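Local coordinates for aspartokinase (Synechocystis, PDB 3L76), which probably catalyses ATP-dependent phosphorylation of the beta-carboxyl group of aspartate, the first step toward lysine and threonine, and binds both amino acids, at residues A[5-10]-A[171-176]; A[155-160]-A[215-220]; A[21-26]-A[79-84]; A[36-41]-A[128-133]; A[194-199]-A[241-246]. All blocks are in the same frame, centred on the assembly; numbering follows the deposited sequence.

From the N terminus, residues 5-10 open contact 1, the longest loop of the five, which closes only at 171-176. Nested inside it are contact 3 (21-26 with 79-84) and contact 4 (36-41 with 128-133), which cross, since 36-41 comes before 79-84 closes contact 3. Contact 2 starts at 155-160, still within that loop, and closes at 215-220, so it crosses contact 1; contact 5 (194-199 with 241-246) crosses contact 2 in turn. Contacts 1, 4 and 5 pair strands of one mixed sheet. Contact 3 packs helices on the sheet face carrying Phe8 and Val38, whereas contact 2 joins a helix over Lys7 to one over Val242.

Contact 1: residues A[5-10]-A[171-176]; sequences VQKFGG and CEIYTD
Val5 to Phe8 and Cys171 to Tyr174 form a parallel strand pair, their segment axes 4.8 Å apart and inclined by 16°. The evidence is a regular ladder: Glu172 N gives to Val5 O (2.9 Å), Lys7 N to Glu172 O (2.9 Å) and Tyr174 N to Lys7 O (2.8 Å), while Gly9 N bonds weakly to Tyr174 O. On one face the side chains of Phe8 and Tyr174 run side by side, CG of each anti to its carbonyl carbon and so starting in the same direction; their rings form an offset, near-parallel pair with little overlap (planes 13° apart). The centroids are 4.7 Å apart, and Tyr174 CD1 lies over one face of the Phe8 ring, displaced toward its rim. This pair lies inside the central sheet of the amino acid kinase fold, with helix 16-31 reaching Phe8 through Val22 and Tyr174 through Arg25. On the same face, the Glu172 carboxylate receives two weak bonds, from Tyr174 OH to OE1 (2.8 Å) and from Gln6 NE2 to OE2 (3.4 Å); the Gln6 amide plane stands 85° from the carboxylate. An alanine in place of Tyr174 would probably leave Glu172 OE1 without its phenol partner and uncover the face of Phe8 on which the tyrosine ring lies. On the opposite face, Lys7 CG lies 3.7 Å from Ile173 CD1, and Lys7 NZ hydrogen-bonds Ser41 OG.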
# COMPACT_ATOMS: atom_id res chain seq x y z
N VAL A 5 -17.83 17.23 -6.15
CA VAL A 5 -17.05 16.18 -5.52
C VAL A 5 -17.91 14.94 -5.39
O VAL A 5 -18.97 14.98 -4.77
CB VAL A 5 -16.57 16.57 -4.12
CG1 VAL A 5 -15.72 15.44 -3.52
CG2 VAL A 5 -15.80 17.89 -4.15
N GLN A 6 -17.47 13.83 -6.00
CA GLN A 6 -18.19 12.56 -5.86
C GLN A 6 -17.38 11.56 -5.04
O GLN A 6 -16.15 11.54 -5.09
CB GLN A 6 -18.51 11.97 -7.23
CG GLN A 6 -19.35 12.86 -8.14
CD GLN A 6 -19.73 12.18 -9.45
OE1 GLN A 6 -19.22 11.11 -9.77
NE2 GLN A 6 -20.61 12.81 -10.21
N LYS A 7 -18.08 10.73 -4.27
CA LYS A 7 -17.43 9.67 -3.50
C LYS A 7 -18.13 8.36 -3.77
O LYS A 7 -19.35 8.33 -3.91
CB LYS A 7 -17.41 9.98 -2.00
CG LYS A 7 -18.20 8.99 -1.15
CD LYS A 7 -17.32 8.01 -0.37
CE LYS A 7 -18.19 6.99 0.36
NZ LYS A 7 -17.47 6.11 1.32
N PHE A 8 -17.35 7.29 -3.87
CA PHE A 8 -17.89 5.97 -4.14
C PHE A 8 -17.38 4.99 -3.10
O PHE A 8 -16.18 4.86 -2.89
CB PHE A 8 -17.48 5.50 -5.54
CG PHE A 8 -18.08 6.31 -6.65
CD1 PHE A 8 -17.44 7.44 -7.15
CD2 PHE A 8 -19.31 5.95 -7.20
CE1 PHE A 8 -18.00 8.18 -8.19
CE2 PHE A 8 -19.88 6.70 -8.23
CZ PHE A 8 -19.22 7.81 -8.73
N GLY A 9 -18.32 4.29 -2.46
CA GLY A 9 -17.98 3.35 -1.42
C GLY A 9 -17.47 2.02 -1.94
O GLY A 9 -17.45 1.78 -3.14
N GLY A 10 -17.07 1.15 -1.01
CA GLY A 10 -16.51 -0.14 -1.33
C GLY A 10 -17.31 -0.95 -2.32
O GLY A 10 -16.82 -1.28 -3.40
N CYS A 171 -21.79 17.96 -3.14
CA CYS A 171 -21.02 16.76 -2.88
C CYS A 171 -21.97 15.56 -2.86
O CYS A 171 -22.96 15.56 -2.15
CB CYS A 171 -20.30 16.89 -1.53
SG CYS A 171 -19.52 15.39 -0.95
N GLU A 172 -21.65 14.54 -3.65
CA GLU A 172 -22.51 13.37 -3.79
C GLU A 172 -21.86 12.13 -3.23
O GLU A 172 -20.72 11.82 -3.58
CB GLU A 172 -22.84 13.15 -5.26
CG GLU A 172 -23.27 14.40 -6.00
CD GLU A 172 -23.65 14.13 -7.45
OE1 GLU A 172 -24.72 13.55 -7.69
OE2 GLU A 172 -22.88 14.52 -8.34
N ILE A 173 -22.58 11.41 -2.36
CA ILE A 173 -22.08 10.16 -1.78
C ILE A 173 -22.79 8.99 -2.43
O ILE A 173 -23.99 8.80 -2.25
CB ILE A 173 -22.34 10.07 -0.27
CG1 ILE A 173 -21.85 11.33 0.45
CG2 ILE A 173 -21.67 8.82 0.30
CD1 ILE A 173 -20.36 11.44 0.56
N TYR A 174 -22.04 8.19 -3.19
CA TYR A 174 -22.62 7.05 -3.90
C TYR A 174 -22.46 5.75 -3.13
O TYR A 174 -21.42 5.51 -2.51
CB TYR A 174 -22.04 6.92 -5.31
CG TYR A 174 -22.47 8.04 -6.22
CD1 TYR A 174 -21.76 9.23 -6.28
CD2 TYR A 174 -23.61 7.92 -7.00
CE1 TYR A 174 -22.16 10.26 -7.11
CE2 TYR A 174 -24.02 8.95 -7.84
CZ TYR A 174 -23.28 10.12 -7.89
OH TYR A 174 -23.67 11.15 -8.70
N THR A 175 -23.50 4.93 -3.17
CA THR A 175 -23.56 3.73 -2.35
C THR A 175 -24.58 2.75 -2.90
O THR A 175 -25.26 3.05 -3.88
CB THR A 175 -23.92 4.09 -0.90
OG1 THR A 175 -24.11 2.89 -0.15
CG2 THR A 175 -25.20 4.93 -0.87
N ASP A 176 -24.67 1.57 -2.30
CA ASP A 176 -25.64 0.56 -2.70
C ASP A 176 -26.96 0.73 -1.97
O ASP A 176 -27.45 -0.20 -1.34
CB ASP A 176 -25.09 -0.86 -2.52
CG ASP A 176 -24.50 -1.11 -1.14
OD1 ASP A 176 -24.25 -0.14 -0.39
OD2 ASP A 176 -24.28 -2.28 -0.79

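Contact 2: residues A[155-160]-A[215-220]; sequences SDTSAV and PRAVEI
Thr157 and Ala217 bring their CA atoms to 4.6 Å where helix segments 155-160 and 215-220 run nearly parallel, 13° between their directions and 8.2 Å between their axes. Both belong to one helical layer on the central sheet of the amino acid kinase fold: helix 154-166 lies over Lys7 of strand 3-8, and helix 215-224 meets strand 240-243 through Val218. The close approach centres on Ala217, whose small CB points at the partner helix and lies 3.7 Å from Asp156 O and 3.8 Å from Asp156 CB. Beyond CB, the Asp156 carboxylate turns to a different partner, OD2 hydrogen-bonding His214 ND1 immediately before the second segment. One turn on, Val160 and Ile220 carry the apolar contact. CG1 of Val160 is anti to its backbone N (chi1 169°), which turns this methyl to Ile220 CG2 and puts it 3.7 Å from Ala217 O; the other methyl of Val160, CG2, is 4.1 Å from Ala217 CB. An alanine at Val160 would probably open a gap beside Ile220 CG2 and the Ala217 carbonyl, since both methyls that fill it would be gone. Thr157 splits its branches between two residues of the other helix: CG2 meets Ile220 CD1, the two side chains crossing at about a right angle, and OG1 rests 3.8 Å from the aliphatic CG of Arg216.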
# COMPACT_ATOMS: atom_id res chain seq x y z
N SER A 155 -13.60 8.16 4.36
CA SER A 155 -13.92 8.42 2.96
C SER A 155 -14.95 9.54 2.82
O SER A 155 -14.73 10.49 2.05
CB SER A 155 -14.41 7.14 2.27
OG SER A 155 -13.54 6.05 2.56
N ASP A 156 -16.06 9.41 3.56
CA ASP A 156 -17.12 10.43 3.64
C ASP A 156 -16.58 11.79 4.09
O ASP A 156 -16.89 12.84 3.51
CB ASP A 156 -18.20 10.01 4.64
CG ASP A 156 -18.91 8.76 4.22
OD1 ASP A 156 -18.91 8.44 3.02
OD2 ASP A 156 -19.47 8.09 5.11
N THR A 157 -15.79 11.76 5.16
CA THR A 157 -15.26 12.98 5.73
C THR A 157 -14.28 13.66 4.80
O THR A 157 -14.30 14.89 4.67
CB THR A 157 -14.57 12.73 7.09
OG1 THR A 157 -15.57 12.55 8.11
CG2 THR A 157 -13.64 13.89 7.44
N SER A 158 -13.43 12.87 4.14
CA SER A 158 -12.47 13.42 3.19
C SER A 158 -13.23 14.14 2.10
O SER A 158 -12.91 15.27 1.74
CB SER A 158 -11.60 12.32 2.57
OG SER A 158 -10.77 11.72 3.54
N ALA A 159 -14.27 13.49 1.59
CA ALA A 159 -15.04 14.04 0.48
C ALA A 159 -15.62 15.40 0.82
O ALA A 159 -15.47 16.37 0.07
CB ALA A 159 -16.13 13.09 0.06
N VAL A 160 -16.31 15.47 1.95
CA VAL A 160 -16.91 16.72 2.39
C VAL A 160 -15.85 17.79 2.64
O VAL A 160 -15.97 18.91 2.14
CB VAL A 160 -17.82 16.54 3.63
CG1 VAL A 160 -18.21 17.88 4.21
CG2 VAL A 160 -19.08 15.74 3.26
N PRO A 215 -21.84 10.39 10.41
CA PRO A 215 -22.33 11.61 11.05
C PRO A 215 -21.34 12.78 11.02
O PRO A 215 -21.77 13.92 10.80
CB PRO A 215 -22.60 11.16 12.50
CG PRO A 215 -23.04 9.75 12.33
CD PRO A 215 -22.19 9.19 11.20
N ARG A 216 -20.04 12.51 11.22
CA ARG A 216 -19.03 13.57 11.25
C ARG A 216 -19.02 14.36 9.95
O ARG A 216 -18.75 15.56 9.93
CB ARG A 216 -17.64 13.01 11.56
CG ARG A 216 -16.50 14.04 11.50
CD ARG A 216 -15.79 14.16 12.84
NE ARG A 216 -15.87 12.90 13.59
CZ ARG A 216 -15.54 12.77 14.87
NH1 ARG A 216 -15.09 13.81 15.56
NH2 ARG A 216 -15.66 11.59 15.46
N ALA A 217 -19.31 13.66 8.85
CA ALA A 217 -19.29 14.27 7.53
C ALA A 217 -20.53 15.14 7.26
O ALA A 217 -20.43 16.24 6.67
CB ALA A 217 -19.15 13.19 6.47
N VAL A 218 -21.70 14.67 7.67
CA VAL A 218 -22.89 15.49 7.53
C VAL A 218 -22.77 16.75 8.39
O VAL A 218 -23.24 17.82 8.00
CB VAL A 218 -24.20 14.70 7.80
CG1 VAL A 218 -24.02 13.76 8.95
CG2 VAL A 218 -25.35 15.64 8.06
N GLU A 219 -22.08 16.64 9.53
CA GLU A 219 -21.84 17.78 10.41
C GLU A 219 -20.84 18.77 9.82
O GLU A 219 -20.94 19.98 10.04
CB GLU A 219 -21.39 17.30 11.79
CG GLU A 219 -20.93 18.41 12.74
CD GLU A 219 -20.62 17.85 14.12
OE1 GLU A 219 -21.56 17.72 14.94
OE2 GLU A 219 -19.44 17.52 14.36
N ILE A 220 -19.85 18.27 9.09
CA ILE A 220 -18.91 19.17 8.41
C ILE A 220 -19.65 19.90 7.31
O ILE A 220 -19.53 21.11 7.19
CB ILE A 220 -17.68 18.42 7.89
CG1 ILE A 220 -16.75 18.07 9.06
CG2 ILE A 220 -16.91 19.28 6.90
CD1 ILE A 220 -15.81 16.95 8.73

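Contact 3: residues A[21-26]-A[79-84]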
# COMPACT_ATOMS: atom_id res chain seq x y z
N ALA A 21 -18.31 0.75 -14.65
CA ALA A 21 -19.60 1.45 -14.65
C ALA A 21 -19.51 2.86 -14.07
O ALA A 21 -20.03 3.82 -14.65
CB ALA A 21 -20.63 0.64 -13.90
N VAL A 22 -18.87 3.00 -12.92
CA VAL A 22 -18.75 4.32 -12.31
C VAL A 22 -17.94 5.21 -13.23
O VAL A 22 -18.32 6.35 -13.49
CB VAL A 22 -18.13 4.27 -10.89
CG1 VAL A 22 -17.50 2.91 -10.61
CG2 VAL A 22 -17.12 5.41 -10.69
N ALA A 23 -16.84 4.67 -13.74
CA ALA A 23 -16.03 5.37 -14.72
C ALA A 23 -16.92 5.92 -15.84
O ALA A 23 -16.73 7.05 -16.30
CB ALA A 23 -14.97 4.43 -15.29
N GLN A 24 -17.88 5.12 -16.27
CA GLN A 24 -18.82 5.54 -17.30
C GLN A 24 -19.60 6.76 -16.83
O GLN A 24 -19.63 7.78 -17.52
CB GLN A 24 -19.77 4.40 -17.66
CG GLN A 24 -20.01 4.25 -19.16
CD GLN A 24 -18.72 4.04 -19.94
OE1 GLN A 24 -17.94 3.13 -19.63
NE2 GLN A 24 -18.49 4.87 -20.94
N ARG A 25 -20.21 6.65 -15.65
CA ARG A 25 -21.01 7.75 -15.11
C ARG A 25 -20.20 9.03 -14.92
O ARG A 25 -20.67 10.12 -15.23
CB ARG A 25 -21.67 7.37 -13.79
CG ARG A 25 -22.41 8.55 -13.14
CD ARG A 25 -22.62 8.35 -11.64
NE ARG A 25 -23.36 7.12 -11.36
CZ ARG A 25 -24.69 7.05 -11.32
NH1 ARG A 25 -25.43 8.12 -11.55
NH2 ARG A 25 -25.28 5.89 -11.05
N ILE A 26 -18.99 8.88 -14.39
CA ILE A 26 -18.10 10.03 -14.23
C ILE A 26 -17.93 10.73 -15.57
O ILE A 26 -18.12 11.94 -15.68
CB ILE A 26 -16.73 9.63 -13.66
CG1 ILE A 26 -16.88 8.98 -12.29
CG2 ILE A 26 -15.83 10.85 -13.54
CD1 ILE A 26 -15.55 8.64 -11.63
N ALA A 79 -5.97 4.06 -8.59
CA ALA A 79 -5.17 3.67 -9.74
C ALA A 79 -6.08 2.98 -10.75
O ALA A 79 -6.14 3.37 -11.92
CB ALA A 79 -4.01 2.76 -9.32
N LEU A 80 -6.81 1.96 -10.30
CA LEU A 80 -7.71 1.23 -11.18
C LEU A 80 -8.69 2.17 -11.86
O LEU A 80 -8.79 2.21 -13.09
CB LEU A 80 -8.44 0.12 -10.43
CG LEU A 80 -7.64 -1.18 -10.40
CD1 LEU A 80 -7.19 -1.55 -11.81
CD2 LEU A 80 -6.42 -1.05 -9.52
N LEU A 81 -9.40 2.94 -11.05
CA LEU A 81 -10.45 3.82 -11.56
C LEU A 81 -9.95 4.82 -12.61
O LEU A 81 -10.64 5.07 -13.61
CB LEU A 81 -11.13 4.57 -10.42
CG LEU A 81 -12.25 5.52 -10.87
CD1 LEU A 81 -13.36 4.73 -11.55
CD2 LEU A 81 -12.80 6.32 -9.71
N SER A 82 -8.78 5.41 -12.38
CA SER A 82 -8.27 6.43 -13.28
C SER A 82 -7.78 5.79 -14.60
O SER A 82 -7.83 6.44 -15.64
CB SER A 82 -7.18 7.29 -12.61
OG SER A 82 -5.90 6.72 -12.74
N LEU A 83 -7.35 4.53 -14.53
CA LEU A 83 -7.03 3.76 -15.73
C LEU A 83 -8.29 3.48 -16.52
O LEU A 83 -8.32 3.62 -17.75
CB LEU A 83 -6.38 2.43 -15.35
CG LEU A 83 -4.90 2.48 -14.96
CD1 LEU A 83 -4.43 1.11 -14.54
CD2 LEU A 83 -4.07 3.03 -16.11
N ALA A 84 -9.34 3.06 -15.81
CA ALA A 84 -10.63 2.77 -16.41
C ALA A 84 -11.23 4.00 -17.10
O ALA A 84 -11.88 3.87 -18.14
CB ALA A 84 -11.59 2.26 -15.34
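Leu81 and Ile26 meet through extended torsions: CG of Leu81 is anti to its backbone N (chi1 -179°), which carries it out toward the other helix, and chi2 of 62° sets CD1 so that the second branch, CD2, stands anti to CA; CD1 of Ile26 is likewise anti to its own CA. The two side chains reach toward each other tip to tip, with Leu81 CD2 at 4.1 Å from Ile26 CD1. The other methyl of the leucine works in a different direction. Leu81 CD1 lies 3.9 Å from Val22 CG2, the two side chains crossing at about a right angle, and 4.1 Å from Ala23 CB. One leucine thus touches three residues of segment 21-26, Val22 and Ala23 on one turn and Ile26 on the next, dividing them between its two branches. Beside it the backbones approach most closely at Ala23 and Ala84, whose CA atoms are 6.2 Å apart; both CB atoms point toward the opposite helix and meet at 4.0 Å. The axes of segments 21-26 and 79-84 come within 9.3 Å and cross at -56°, so the touching surface is a compact patch of aliphatic groups. In the amino acid kinase fold these helices, 16-31 and 63-87, share one side of the central sheet. Geometric support for that placement comes from beneath the patch, where Ile26 rests on Leu36 and Val38, and Leu81 on Val38 and Val40. Helix 63-87 also faces the dimer partner: Ala84 packs on Ile57 of the second subunit, and Ser82 OG hydrogen-bonds Glu65 OE1 of the second subunit.

Contact 4: residues A[36-41]-A[128-133]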
# COMPACT_ATOMS: atom_id res chain seq x y z
N LEU A 36 -14.80 17.36 -11.99
CA LEU A 36 -15.02 16.30 -11.02
C LEU A 36 -13.80 15.94 -10.17
O LEU A 36 -12.73 15.64 -10.71
CB LEU A 36 -15.55 15.04 -11.70
CG LEU A 36 -17.07 14.94 -11.72
CD1 LEU A 36 -17.65 16.00 -12.66
CD2 LEU A 36 -17.51 13.56 -12.15
N VAL A 37 -13.99 15.97 -8.85
CA VAL A 37 -13.03 15.39 -7.90
C VAL A 37 -13.65 14.14 -7.29
O VAL A 37 -14.73 14.19 -6.71
CB VAL A 37 -12.68 16.37 -6.78
CG1 VAL A 37 -11.83 15.68 -5.72
CG2 VAL A 37 -11.95 17.58 -7.35
N VAL A 38 -12.96 13.01 -7.44
CA VAL A 38 -13.50 11.74 -6.99
C VAL A 38 -12.73 11.13 -5.82
O VAL A 38 -11.51 11.02 -5.84
CB VAL A 38 -13.58 10.72 -8.13
CG1 VAL A 38 -14.09 9.39 -7.62
CG2 VAL A 38 -14.47 11.23 -9.23
N VAL A 39 -13.49 10.75 -4.79
CA VAL A 39 -12.96 10.01 -3.65
C VAL A 39 -13.45 8.57 -3.77
O VAL A 39 -14.62 8.32 -4.07
CB VAL A 39 -13.49 10.58 -2.32
CG1 VAL A 39 -13.08 9.66 -1.18
CG2 VAL A 39 -12.99 12.01 -2.08
N VAL A 40 -12.57 7.62 -3.54
CA VAL A 40 -12.95 6.22 -3.68
C VAL A 40 -12.51 5.46 -2.45
O VAL A 40 -11.45 5.73 -1.89
CB VAL A 40 -12.30 5.57 -4.93
CG1 VAL A 40 -12.93 4.23 -5.23
CG2 VAL A 40 -12.43 6.48 -6.14
N SER A 41 -13.34 4.52 -2.02
CA SER A 41 -12.99 3.65 -0.90
C SER A 41 -12.22 2.45 -1.39
O SER A 41 -12.26 2.13 -2.57
CB SER A 41 -14.25 3.18 -0.17
OG SER A 41 -14.96 4.28 0.38
N GLY A 128 -8.86 19.96 -17.54
CA GLY A 128 -9.00 18.80 -18.41
C GLY A 128 -9.37 17.54 -17.63
O GLY A 128 -10.30 16.82 -18.00
N LYS A 129 -8.64 17.30 -16.55
CA LYS A 129 -8.65 16.00 -15.88
C LYS A 129 -9.66 15.87 -14.74
O LYS A 129 -9.93 16.83 -14.01
CB LYS A 129 -7.24 15.70 -15.36
CG LYS A 129 -6.18 15.61 -16.45
CD LYS A 129 -4.81 16.03 -15.93
CE LYS A 129 -3.71 15.64 -16.89
NZ LYS A 129 -3.43 14.19 -16.82
N VAL A 130 -10.24 14.69 -14.58
CA VAL A 130 -10.92 14.41 -13.32
C VAL A 130 -9.87 13.97 -12.34
O VAL A 130 -9.10 13.05 -12.62
CB VAL A 130 -12.11 13.39 -13.40
CG1 VAL A 130 -12.63 13.16 -14.80
CG2 VAL A 130 -11.91 12.15 -12.54
N VAL A 131 -9.78 14.66 -11.21
CA VAL A 131 -8.80 14.25 -10.23
C VAL A 131 -9.38 13.28 -9.21
O VAL A 131 -10.37 13.55 -8.54
CB VAL A 131 -7.94 15.40 -9.63
CG1 VAL A 131 -8.26 16.78 -10.21
CG2 VAL A 131 -7.75 15.31 -8.14
N VAL A 132 -8.75 12.12 -9.17
CA VAL A 132 -9.18 11.03 -8.32
C VAL A 132 -8.17 10.96 -7.20
O VAL A 132 -6.97 10.83 -7.46
CB VAL A 132 -9.17 9.74 -9.11
CG1 VAL A 132 -9.50 8.56 -8.21
CG2 VAL A 132 -10.13 9.85 -10.29
N VAL A 133 -8.64 11.07 -5.96
CA VAL A 133 -7.71 11.21 -4.85
C VAL A 133 -7.81 10.14 -3.79
O VAL A 133 -8.83 9.49 -3.62
CB VAL A 133 -7.71 12.63 -4.15
CG1 VAL A 133 -7.99 13.79 -5.07
CG2 VAL A 133 -8.43 12.65 -2.82
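Val132 and Val38 face each other across two parallel strands of the amino acid kinase sheet, CA atoms 4.6 Å apart and segment axes inclined by 22°. From its CB, Val132 rises on the face shared with Val38 and then divides. CG1, anti to the backbone N (chi1 175°), lies 4.0 Å from Val38 O and 4.1 Å from Val40 CG2; CG2 turns to Val38 CB at 4.2 Å. Past its methyls Val132 packs on Ile78 of helix 63-87. The reverse face is also aliphatic: Val37 and Val133 bring their CG1 methyls near one another there, under Leu166 and Leu162 of helix 154-166 respectively. With helix 63-87 on one face and helix 154-166 on the other, the pair lies in the middle of a layered alpha/beta core. The backbone evidence is a short parallel ladder. Val38 supplies both of its polar backbone atoms, N giving to Val131 O (2.9 Å) and O accepting from Val133 N (2.9 Å), the latter with an N-H...O angle of 169°. The ladder weakens toward Leu36, whose O receives Val131 N at 3.1 Å in a weak, bent bond.

Contact 5: residues A[194-199]-A[241-246]; sequences MAEITC and KVVAPP
Ile197 and Val243 sit in a four-bond parallel ladder that satisfies donors and acceptors in alternation. Lys241 N gives to Ala195 O (2.8 Å), Ile197 N to Lys241 O (2.9 Å), Val243 N to Ile197 O (2.8 Å) and Cys199 N to Val243 O (3.0 Å). All four are fairly straight, the Val243 bond having an N-H...O angle of 167° with its donor in the plane of the Ile197 carbonyl. The pair, strands 196-198 and 240-243, belongs to the mixed sheet of the kinase domain, and strand 240-243 continues it through an antiparallel pairing with 228-232. On the buried face Ile197 CG2 meets Val242 CG2 at 3.8 Å, the side chains lying alongside and pointing the same way. Cys199 SG reaches Val242 CG1 and Ala244 CB, both at 3.9 Å, and Cys199 and Val242 both pack on Val218 of helix 215-224. The outer face carries Glu196, whose chain crosses Val243 obliquely with CD 3.8 Å from CG2; it runs beside Lys241, yet OE2 and NZ stay 4.9 Å apart, too far for a salt bridge. Thr198 turns its hydroxyl out of the ladder: it is the N-cap of the helix that follows, OG1, between the backbone N and the carbonyl carbon (chi1 74°), hydrogen-bonding Glu201 N. The same oxygen also bonds Ser535 OG, within the last ACT-domain range. The chemistry thus implies a joint held within the sheet by backbone bonds, while a threonine hydroxyl provides a polar link from the kinase part to the regulatory one.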
# COMPACT_ATOMS: atom_id res chain seq x y z
N MET A 194 -36.76 9.23 1.46
CA MET A 194 -36.76 10.67 1.69
C MET A 194 -36.19 11.38 0.48
O MET A 194 -35.16 10.97 -0.06
CB MET A 194 -35.91 11.03 2.91
CG MET A 194 -36.36 10.40 4.21
SD MET A 194 -35.37 10.99 5.59
CE MET A 194 -36.10 10.07 6.94
N ALA A 195 -36.86 12.45 0.07
CA ALA A 195 -36.28 13.31 -0.96
C ALA A 195 -35.25 14.23 -0.31
O ALA A 195 -34.12 14.37 -0.79
CB ALA A 195 -37.36 14.12 -1.65
N GLU A 196 -35.65 14.84 0.80
CA GLU A 196 -34.84 15.81 1.52
C GLU A 196 -34.76 15.46 2.99
O GLU A 196 -35.72 14.96 3.56
CB GLU A 196 -35.43 17.21 1.40
CG GLU A 196 -35.00 17.98 0.17
CD GLU A 196 -35.29 19.46 0.27
OE1 GLU A 196 -35.80 19.88 1.33
OE2 GLU A 196 -35.01 20.20 -0.70
N ILE A 197 -33.62 15.75 3.60
CA ILE A 197 -33.49 15.68 5.04
C ILE A 197 -32.47 16.73 5.47
O ILE A 197 -31.52 17.00 4.73
CB ILE A 197 -33.05 14.28 5.52
CG1 ILE A 197 -33.12 14.20 7.05
CG2 ILE A 197 -31.64 13.95 5.03
CD1 ILE A 197 -32.72 12.86 7.65
N THR A 198 -32.67 17.34 6.63
CA THR A 198 -31.70 18.33 7.11
C THR A 198 -30.49 17.66 7.76
O THR A 198 -30.59 16.54 8.27
CB THR A 198 -32.30 19.37 8.09
OG1 THR A 198 -32.52 18.78 9.38
CG2 THR A 198 -33.59 19.96 7.56
N CYS A 199 -29.35 18.33 7.72
CA CYS A 199 -28.17 17.84 8.41
C CYS A 199 -28.54 17.48 9.84
O CYS A 199 -28.27 16.37 10.31
CB CYS A 199 -27.07 18.90 8.40
SG CYS A 199 -26.36 19.21 6.76
N LYS A 241 -31.33 14.19 -0.73
CA LYS A 241 -30.59 15.43 -0.57
C LYS A 241 -30.46 15.79 0.91
O LYS A 241 -31.45 15.92 1.63
CB LYS A 241 -31.31 16.54 -1.34
CG LYS A 241 -30.59 17.87 -1.36
CD LYS A 241 -31.34 18.87 -2.22
CE LYS A 241 -31.77 18.24 -3.53
NZ LYS A 241 -32.12 19.26 -4.54
N VAL A 242 -29.23 15.95 1.37
CA VAL A 242 -28.99 16.35 2.75
C VAL A 242 -28.71 17.86 2.80
O VAL A 242 -27.67 18.34 2.36
CB VAL A 242 -27.85 15.55 3.40
CG1 VAL A 242 -27.57 16.06 4.80
CG2 VAL A 242 -28.21 14.08 3.43
N VAL A 243 -29.66 18.59 3.37
CA VAL A 243 -29.76 20.03 3.20
C VAL A 243 -29.18 20.81 4.38
O VAL A 243 -29.36 20.44 5.54
CB VAL A 243 -31.24 20.40 2.98
CG1 VAL A 243 -31.45 21.90 2.96
CG2 VAL A 243 -31.75 19.76 1.71
N ALA A 244 -28.49 21.90 4.08
CA ALA A 244 -27.78 22.66 5.10
C ALA A 244 -28.24 24.12 5.11
O ALA A 244 -28.89 24.57 4.17
CB ALA A 244 -26.27 22.57 4.85
N PRO A 245 -27.89 24.88 6.15
CA PRO A 245 -28.15 26.32 6.07
C PRO A 245 -27.18 26.92 5.06
O PRO A 245 -26.05 26.47 4.98
CB PRO A 245 -27.80 26.83 7.46
CG PRO A 245 -27.49 25.62 8.30
CD PRO A 245 -27.11 24.54 7.35
N PRO A 246 -27.62 27.92 4.29
CA PRO A 246 -26.71 28.57 3.35
C PRO A 246 -25.62 29.31 4.11
O PRO A 246 -25.92 30.28 4.80
CB PRO A 246 -27.61 29.57 2.63
CG PRO A 246 -28.99 29.05 2.82
CD PRO A 246 -29.00 28.43 4.17